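Local coordinates for lipolytic protein G-D-S-L family (Chitinophaga pinensis, PDB 4Q7Q), which is of unconfirmed function but, as a GDSL-like lipase/acylhydrolase of the SGNH hydrolase clan, probably hydrolyses ester bonds, at residues A163-G168 against I173-L178; T102-S107 against E158-A163; I110-I115 against I124-P129. All coordinates share one frame; numbering follows the deposited sequence.

Contact 1. Residues A163-G168 against I173-L178; sequences AVLTIG and IPVVDL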
loop_
_atom_site.group_PDB
_atom_site.type_symbol
_atom_site.label_atom_id
_atom_site.label_comp_id
_atom_site.label_asym_id
_atom_site.label_seq_id
_atom_site.Cartn_x
_atom_site.Cartn_y
_atom_site.Cartn_z
ATOM N N ALA A 163 5.699 6.737 -11.099
ATOM C CA ALA A 163 5.068 6.024 -12.210
ATOM C C ALA A 163 3.540 6.107 -12.127
ATOM O O ALA A 163 2.866 6.383 -13.123
ATOM C CB ALA A 163 5.526 4.579 -12.246
ATOM N N VAL A 164 2.993 5.872 -10.938
ATOM C CA VAL A 164 1.550 5.963 -10.742
ATOM C C VAL A 164 1.057 7.381 -11.052
ATOM O O VAL A 164 0.057 7.567 -11.742
ATOM C CB VAL A 164 1.154 5.551 -9.307
ATOM C CG1 VAL A 164 -0.324 5.833 -9.062
ATOM C CG2 VAL A 164 1.498 4.066 -9.061
ATOM N N LEU A 165 1.779 8.381 -10.559
ATOM C CA LEU A 165 1.435 9.771 -10.844
ATOM C C LEU A 165 1.469 10.053 -12.343
ATOM O O LEU A 165 0.595 10.731 -12.878
ATOM C CB LEU A 165 2.367 10.723 -10.104
ATOM C CG LEU A 165 2.178 10.809 -8.586
ATOM C CD1 LEU A 165 3.398 11.459 -7.963
ATOM C CD2 LEU A 165 0.919 11.595 -8.240
ATOM N N THR A 166 2.484 9.529 -13.020
ATOM C CA THR A 166 2.617 9.720 -14.464
ATOM C C THR A 166 1.457 9.094 -15.235
ATOM O O THR A 166 0.926 9.709 -16.152
ATOM C CB THR A 166 3.964 9.166 -14.974
ATOM O OG1 THR A 166 5.035 9.859 -14.321
ATOM C CG2 THR A 166 4.100 9.355 -16.475
ATOM N N ILE A 167 1.055 7.883 -14.856
ATOM C CA ILE A 167 -0.081 7.220 -15.498
ATOM C C ILE A 167 -1.362 8.005 -15.266
ATOM O O ILE A 167 -2.179 8.163 -16.178
ATOM C CB ILE A 167 -0.265 5.775 -14.976
ATOM C CG1 ILE A 167 0.940 4.914 -15.362
ATOM C CG2 ILE A 167 -1.533 5.149 -15.532
ATOM C CD1 ILE A 167 1.002 3.604 -14.626
ATOM N N GLY A 168 -1.533 8.498 -14.042
ATOM C CA GLY A 168 -2.676 9.328 -13.707
ATOM C C GLY A 168 -2.752 10.564 -14.586
ATOM O O GLY A 168 -3.808 10.881 -15.134
ATOM N N ILE A 173 -6.602 10.529 -14.874
ATOM C CA ILE A 173 -7.191 9.768 -13.784
ATOM C C ILE A 173 -6.651 10.325 -12.474
ATOM O O ILE A 173 -5.447 10.495 -12.327
ATOM C CB ILE A 173 -6.801 8.274 -13.888
ATOM C CG1 ILE A 173 -7.553 7.614 -15.046
ATOM C CG2 ILE A 173 -7.068 7.545 -12.580
ATOM C CD1 ILE A 173 -9.048 7.741 -14.942
ATOM N N PRO A 174 -7.541 10.621 -11.517
ATOM C CA PRO A 174 -7.065 11.169 -10.242
ATOM C C PRO A 174 -6.163 10.192 -9.490
ATOM O O PRO A 174 -6.366 8.974 -9.547
ATOM C CB PRO A 174 -8.352 11.387 -9.449
ATOM C CG PRO A 174 -9.457 11.368 -10.456
ATOM C CD PRO A 174 -9.003 10.458 -11.543
ATOM N N VAL A 175 -5.178 10.740 -8.789
ATOM C CA VAL A 175 -4.249 9.947 -8.003
ATOM C C VAL A 175 -4.214 10.447 -6.562
ATOM O O VAL A 175 -4.049 11.642 -6.310
ATOM C CB VAL A 175 -2.822 10.010 -8.587
ATOM C CG1 VAL A 175 -1.862 9.221 -7.720
ATOM C CG2 VAL A 175 -2.803 9.492 -10.013
ATOM N N VAL A 176 -4.415 9.540 -5.615
ATOM C CA VAL A 176 -4.179 9.842 -4.213
ATOM C C VAL A 176 -2.696 9.637 -3.961
ATOM O O VAL A 176 -2.206 8.510 -4.008
ATOM C CB VAL A 176 -4.985 8.912 -3.298
ATOM C CG1 VAL A 176 -4.654 9.190 -1.832
ATOM C CG2 VAL A 176 -6.472 9.077 -3.563
ATOM N N ASP A 177 -1.977 10.724 -3.703
ATOM C CA ASP A 177 -0.527 10.636 -3.527
ATOM C C ASP A 177 -0.180 10.439 -2.058
ATOM O O ASP A 177 0.082 11.404 -1.337
ATOM C CB ASP A 177 0.172 11.882 -4.072
ATOM C CG ASP A 177 1.676 11.695 -4.235
ATOM O OD1 ASP A 177 2.216 10.687 -3.742
ATOM O OD2 ASP A 177 2.321 12.567 -4.863
ATOM N N LEU A 178 -0.173 9.189 -1.610
ATOM C CA LEU A 178 0.244 8.903 -0.240
ATOM C C LEU A 178 1.746 9.097 -0.043
ATOM O O LEU A 178 2.184 9.498 1.033
ATOM C CB LEU A 178 -0.141 7.484 0.178
ATOM C CG LEU A 178 -1.627 7.138 0.084
ATOM C CD1 LEU A 178 -1.826 5.703 0.505
ATOM C CD2 LEU A 178 -2.457 8.094 0.939
#
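G168 O accepts a hydrogen bond from I173 N (2.8 Å, N-H...O 155°). This bond ties the last turn of helix 157-171 to the chain leading into strand 175-176, and G168 CA and I173 CA are 4.5 Å apart. Beyond it V175 points at the helix and splits its two methyls: CG2 lies against G168 CA (3.7 Å), where the glycine offers bare backbone, while CG1, anti to the backbone N (chi1 178°), reaches L165 CD2 at 3.7 Å and V164 CG1 at 4.0 Å. The L165 and V175 side chains meet nearly at right angles. L165 also lays CD1 beside the carboxylate of D177, 3.5 Å from OD2, an apolar flank to a group whose polar bonds lie with H180 ND1 at OD2 and T128 OG1 at OD1.

The segments form the last alpha-beta connection of the parallel sheet, the helix on one face and strand 175-176 at the sheet's edge. V164 also packs on L126 of strand 123-127, I167 leans on F108 of helix 104-118, and V176, on the other face, meets A250, L251 and V254 of helix 241-257.

Contact 2. Residues T102-S107 against E158-A163; sequences TTVYGS and EEFANA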
loop_
_atom_site.group_PDB
_atom_site.type_symbol
_atom_site.label_atom_id
_atom_site.label_comp_id
_atom_site.label_asym_id
_atom_site.label_seq_id
_atom_site.Cartn_x
_atom_site.Cartn_y
_atom_site.Cartn_z
ATOM N N THR A 102 5.766 -7.016 -17.862
ATOM C CA THR A 102 7.176 -7.116 -17.496
ATOM C C THR A 102 7.692 -5.930 -16.693
ATOM O O THR A 102 8.854 -5.924 -16.256
ATOM C CB THR A 102 8.025 -7.201 -18.758
ATOM O OG1 THR A 102 7.794 -6.029 -19.552
ATOM C CG2 THR A 102 7.645 -8.432 -19.563
ATOM N N THR A 103 6.845 -4.916 -16.538
ATOM C CA THR A 103 7.182 -3.718 -15.778
ATOM C C THR A 103 5.935 -3.274 -15.044
ATOM O O THR A 103 4.827 -3.724 -15.362
ATOM C CB THR A 103 7.609 -2.546 -16.687
ATOM O OG1 THR A 103 6.523 -2.196 -17.562
ATOM C CG2 THR A 103 8.835 -2.907 -17.515
ATOM N N VAL A 104 6.114 -2.368 -14.090
ATOM C CA VAL A 104 4.998 -1.791 -13.350
ATOM C C VAL A 104 4.058 -1.021 -14.280
ATOM O O VAL A 104 2.840 -1.207 -14.238
ATOM C CB VAL A 104 5.489 -0.899 -12.195
ATOM C CG1 VAL A 104 4.313 -0.276 -11.478
ATOM C CG2 VAL A 104 6.327 -1.725 -11.232
ATOM N N TYR A 105 4.618 -0.170 -15.132
ATOM C CA TYR A 105 3.808 0.527 -16.124
ATOM C C TYR A 105 2.997 -0.460 -16.980
ATOM O O TYR A 105 1.819 -0.220 -17.266
ATOM C CB TYR A 105 4.700 1.361 -17.035
ATOM C CG TYR A 105 5.069 2.754 -16.552
ATOM C CD1 TYR A 105 4.195 3.817 -16.714
ATOM C CD2 TYR A 105 6.319 3.013 -15.996
ATOM C CE1 TYR A 105 4.543 5.097 -16.320
ATOM C CE2 TYR A 105 6.679 4.295 -15.601
ATOM C CZ TYR A 105 5.783 5.336 -15.768
ATOM O OH TYR A 105 6.110 6.623 -15.381
ATOM N N GLY A 106 3.624 -1.565 -17.390
ATOM C CA GLY A 106 2.937 -2.607 -18.140
ATOM C C GLY A 106 1.779 -3.230 -17.370
ATOM O O GLY A 106 0.695 -3.440 -17.918
ATOM N N SER A 107 2.006 -3.517 -16.090
ATOM C CA SER A 107 0.966 -4.105 -15.244
ATOM C C SER A 107 -0.219 -3.167 -15.116
ATOM O O SER A 107 -1.368 -3.604 -15.118
ATOM C CB SER A 107 1.505 -4.414 -13.847
ATOM O OG SER A 107 2.524 -5.393 -13.904
ATOM N N GLU A 158 9.997 5.819 -4.303
ATOM C CA GLU A 158 9.480 7.033 -4.911
ATOM C C GLU A 158 9.297 6.895 -6.424
ATOM O O GLU A 158 8.368 7.473 -6.990
ATOM C CB GLU A 158 10.365 8.237 -4.589
ATOM C CG GLU A 158 9.760 9.526 -5.097
ATOM C CD GLU A 158 10.591 10.752 -4.794
ATOM O OE1 GLU A 158 11.795 10.610 -4.493
ATOM O OE2 GLU A 158 10.031 11.864 -4.855
ATOM N N GLU A 159 10.172 6.130 -7.079
ATOM C CA GLU A 159 10.019 5.907 -8.518
ATOM C C GLU A 159 8.695 5.234 -8.848
ATOM O O GLU A 159 8.096 5.498 -9.894
ATOM C CB GLU A 159 11.143 5.044 -9.057
ATOM C CG GLU A 159 12.475 5.725 -9.083
ATOM C CD GLU A 159 13.543 4.792 -9.590
ATOM O OE1 GLU A 159 13.471 4.395 -10.773
ATOM O OE2 GLU A 159 14.433 4.438 -8.801
ATOM N N PHE A 160 8.257 4.350 -7.959
ATOM C CA PHE A 160 6.981 3.658 -8.123
ATOM C C PHE A 160 5.820 4.634 -7.951
ATOM O O PHE A 160 4.863 4.617 -8.723
ATOM C CB PHE A 160 6.890 2.472 -7.152
ATOM C CG PHE A 160 7.825 1.350 -7.498
ATOM C CD1 PHE A 160 9.192 1.476 -7.282
ATOM C CD2 PHE A 160 7.348 0.175 -8.065
ATOM C CE1 PHE A 160 10.064 0.450 -7.621
ATOM C CE2 PHE A 160 8.212 -0.849 -8.405
ATOM C CZ PHE A 160 9.567 -0.715 -8.180
ATOM N N ALA A 161 5.904 5.491 -6.941
ATOM C CA ALA A 161 4.898 6.531 -6.769
ATOM C C ALA A 161 4.855 7.437 -7.994
ATOM O O ALA A 161 3.780 7.811 -8.466
ATOM C CB ALA A 161 5.182 7.337 -5.521
ATOM N N ASN A 162 6.025 7.774 -8.525
ATOM C CA ASN A 162 6.086 8.670 -9.671
ATOM C C ASN A 162 5.490 8.039 -10.927
ATOM O O ASN A 162 4.836 8.721 -11.725
ATOM C CB ASN A 162 7.519 9.162 -9.910
ATOM C CG ASN A 162 7.996 10.129 -8.826
ATOM O OD1 ASN A 162 7.193 10.680 -8.070
ATOM N ND2 ASN A 162 9.303 10.352 -8.761
ATOM N N ALA A 163 5.699 6.737 -11.099
ATOM C CA ALA A 163 5.068 6.024 -12.210
ATOM C C ALA A 163 3.540 6.107 -12.127
ATOM O O ALA A 163 2.866 6.383 -13.123
ATOM C CB ALA A 163 5.526 4.579 -12.246
#
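The Y105 ring carries A163 CB over one face: the methyl sits 4.0 Å from the ring centroid and 29° off its normal, a CH-pi contact. The touch falls on the hydroxyl end of the ring, with CE2 3.6 Å from A163 CB, and the phenol oxygen OH continues past it to lie 3.4 Å from A163 CA. The second ring, F160, receives V104 CG2 obliquely, F160 CE2 lying 3.5 Å from V104 CG2. W83 meets the F160 ring with its plane nearly perpendicular, and V89 packs on F160 as well.

These are the opening turn of helix 104-118 and an early part of helix 157-171, two helices that pack side by side over the same face of the central parallel sheet in this SGNH-type alpha/beta fold. The meeting is apolar, with no hydrogen bond from one segment to the other; V104 and Y105, consecutive on the first helix, are received by F160 and A163, almost one turn apart on the second. The V104 rotamer sets CG2 opposite the carbonyl carbon across the CA-CB bond, on the side of F160.

T103 is the N-cap of helix 104-118: its OG1 accepts from G106 N at 3.0 Å, with an N-H...O angle of 155°, and so holds the first turn from which V104 and Y105 project. S107 OG bonds to N101 and R87, tying the first turn to N101 just before the helix and to R87 farther back in the chain. Y105 continues along helix 157-171 to T166 and I167, and also touches D94 and Y95 of helix 92-96.

Contact 3. Residues I110-I115 against I124-P129; sequences IIISKI and IVLITP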
loop_
_atom_site.group_PDB
_atom_site.type_symbol
_atom_site.label_atom_id
_atom_site.label_comp_id
_atom_site.label_asym_id
_atom_site.label_seq_id
_atom_site.Cartn_x
_atom_site.Cartn_y
_atom_site.Cartn_z
ATOM N N ILE A 110 -2.415 -3.343 -18.162
ATOM C CA ILE A 110 -3.276 -4.520 -18.098
ATOM C C ILE A 110 -4.456 -4.308 -17.146
ATOM O O ILE A 110 -5.603 -4.615 -17.480
ATOM C CB ILE A 110 -2.455 -5.757 -17.666
ATOM C CG1 ILE A 110 -1.440 -6.104 -18.756
ATOM C CG2 ILE A 110 -3.361 -6.941 -17.345
ATOM C CD1 ILE A 110 -0.510 -7.212 -18.358
ATOM N N ILE A 111 -4.175 -3.763 -15.966
ATOM C CA ILE A 111 -5.206 -3.564 -14.956
ATOM C C ILE A 111 -6.240 -2.529 -15.387
ATOM O O ILE A 111 -7.443 -2.774 -15.307
ATOM C CB ILE A 111 -4.595 -3.152 -13.604
ATOM C CG1 ILE A 111 -3.753 -4.298 -13.043
ATOM C CG2 ILE A 111 -5.687 -2.759 -12.614
ATOM C CD1 ILE A 111 -2.777 -3.870 -11.951
ATOM N N ILE A 112 -5.777 -1.380 -15.865
ATOM C CA ILE A 112 -6.705 -0.337 -16.294
ATOM C C ILE A 112 -7.512 -0.787 -17.512
ATOM O O ILE A 112 -8.703 -0.493 -17.621
ATOM C CB ILE A 112 -5.974 0.998 -16.540
ATOM C CG1 ILE A 112 -5.542 1.582 -15.194
ATOM C CG2 ILE A 112 -6.871 1.983 -17.288
ATOM C CD1 ILE A 112 -4.542 2.701 -15.304
ATOM N N SER A 113 -6.881 -1.539 -18.408
ATOM C CA SER A 113 -7.606 -2.077 -19.559
ATOM C C SER A 113 -8.717 -3.032 -19.134
ATOM O O SER A 113 -9.814 -2.992 -19.690
ATOM C CB SER A 113 -6.657 -2.766 -20.537
ATOM O OG SER A 113 -5.774 -1.824 -21.115
ATOM N N LYS A 114 -8.442 -3.877 -18.137
ATOM C CA LYS A 114 -9.462 -4.801 -17.633
ATOM C C LYS A 114 -10.638 -4.044 -17.036
ATOM O O LYS A 114 -11.796 -4.388 -17.267
ATOM C CB LYS A 114 -8.889 -5.746 -16.582
ATOM C CG LYS A 114 -9.919 -6.706 -15.997
ATOM C CD LYS A 114 -10.374 -7.726 -17.031
ATOM C CE LYS A 114 -11.187 -8.842 -16.390
ATOM N NZ LYS A 114 -11.689 -9.811 -17.415
ATOM N N ILE A 115 -10.334 -3.018 -16.252
ATOM C CA ILE A 115 -11.378 -2.207 -15.635
ATOM C C ILE A 115 -12.309 -1.623 -16.696
ATOM O O ILE A 115 -13.536 -1.689 -16.574
ATOM C CB ILE A 115 -10.772 -1.078 -14.797
ATOM C CG1 ILE A 115 -10.110 -1.668 -13.555
ATOM C CG2 ILE A 115 -11.847 -0.065 -14.426
ATOM C CD1 ILE A 115 -9.312 -0.668 -12.741
ATOM N N ILE A 124 -12.131 5.691 -12.138
ATOM C CA ILE A 124 -10.902 5.046 -11.696
ATOM C C ILE A 124 -10.077 6.007 -10.847
ATOM O O ILE A 124 -9.939 7.185 -11.178
ATOM C CB ILE A 124 -10.046 4.542 -12.887
ATOM C CG1 ILE A 124 -10.871 3.632 -13.804
ATOM C CG2 ILE A 124 -8.814 3.803 -12.383
ATOM C CD1 ILE A 124 -10.110 3.128 -15.014
ATOM N N VAL A 125 -9.554 5.504 -9.735
ATOM C CA VAL A 125 -8.633 6.268 -8.907
ATOM C C VAL A 125 -7.399 5.414 -8.638
ATOM O O VAL A 125 -7.517 4.237 -8.307
ATOM C CB VAL A 125 -9.300 6.652 -7.563
ATOM C CG1 VAL A 125 -8.300 7.304 -6.622
ATOM C CG2 VAL A 125 -10.486 7.568 -7.798
ATOM N N LEU A 126 -6.214 5.997 -8.808
ATOM C CA LEU A 126 -4.974 5.313 -8.457
ATOM C C LEU A 126 -4.447 5.863 -7.139
ATOM O O LEU A 126 -4.632 7.039 -6.829
ATOM C CB LEU A 126 -3.922 5.491 -9.554
ATOM C CG LEU A 126 -4.369 5.208 -10.991
ATOM C CD1 LEU A 126 -3.207 5.419 -11.947
ATOM C CD2 LEU A 126 -4.958 3.805 -11.132
ATOM N N ILE A 127 -3.795 5.004 -6.365
ATOM C CA ILE A 127 -3.223 5.401 -5.085
ATOM C C ILE A 127 -1.741 5.056 -5.068
ATOM O O ILE A 127 -1.380 3.903 -5.282
ATOM C CB ILE A 127 -3.923 4.673 -3.926
ATOM C CG1 ILE A 127 -5.441 4.868 -4.018
ATOM C CG2 ILE A 127 -3.368 5.125 -2.582
ATOM C CD1 ILE A 127 -6.196 4.246 -2.877
ATOM N N THR A 128 -0.878 6.043 -4.836
ATOM C CA THR A 128 0.560 5.758 -4.779
ATOM C C THR A 128 0.926 4.957 -3.538
ATOM O O THR A 128 0.244 5.041 -2.518
ATOM C CB THR A 128 1.424 7.035 -4.769
ATOM O OG1 THR A 128 1.220 7.733 -3.536
ATOM C CG2 THR A 128 1.089 7.940 -5.946
ATOM N N PRO A 129 2.011 4.179 -3.616
ATOM C CA PRO A 129 2.437 3.507 -2.389
ATOM C C PRO A 129 2.768 4.506 -1.288
ATOM O O PRO A 129 3.261 5.607 -1.544
ATOM C CB PRO A 129 3.708 2.766 -2.817
ATOM C CG PRO A 129 3.550 2.548 -4.274
ATOM C CD PRO A 129 2.795 3.754 -4.788
#
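A helix of the alpha/beta sandwich lies here on its sheet: helix 104-118 leads through a short connection into strand 123-127, and I112 and I115 on the helix meet I124 and L126 on the strand. The closest touch is I115 CG2 to I124 CD1 at 3.7 Å, the two side chains reaching toward each other tip to tip. I124 CG1 follows at 3.9 Å from the same I115 CG2. I112 brings its own CG2 to I124 CD1 from an oblique direction, at 4.1 Å, so the one delta methyl of I124 touches both branch methyls, whose residues sit nearly one helical turn apart. The other arm of I112 brings CD1 to 4.3 Å from L126 CD2, a looser contact.

The helix runs nearly antiparallel to the strand, at 157° between their directions, with the two short axes 10.9 Å apart at closest approach. This is the second half of a beta-alpha-beta crossover in the parallel sheet: strand 73-77 lies next to strand 123-127, and helix 104-118 belongs to the long connection between them. I124 points at this helix and the end of L126 reaches it, while V125 between them turns to the other face and packs on L251, V254 and F255 of helix 241-257.

On the helix, I112 and I115 both hold CG2 anti to the backbone N, and in I115 this directs the branch methyl at I124. I115 spans two strands, since it also rests on Y74 and V76 of strand 73-77. L126 touches V76 of that strand too, and I112 packs against I167 of helix 157-171.

The three contacts join two helices and two neighbouring strands on one face of the sheet. Contacts 1 and 3 lie 9 Å apart between centres and join through those strands: V176 N lies 2.8 Å from L126 O and V176 O 2.9 Å from T128 N, probable hydrogen bonds of the parallel sheet. Contacts 1 and 2 share A163 and helix 157-171, and Y105 OH of contact 2 approaches T166 CB of contact 1 at 3.4 Å. Contacts 2 and 3, about 12 Å apart between centres, use successive parts of helix 104-118, while A161 O packs 3.7 Å from T128 CG2. S14, D235 and H238 have the geometry of a Ser-His-Asp triad and are probably catalytic, as in this family; none belongs to the six segments.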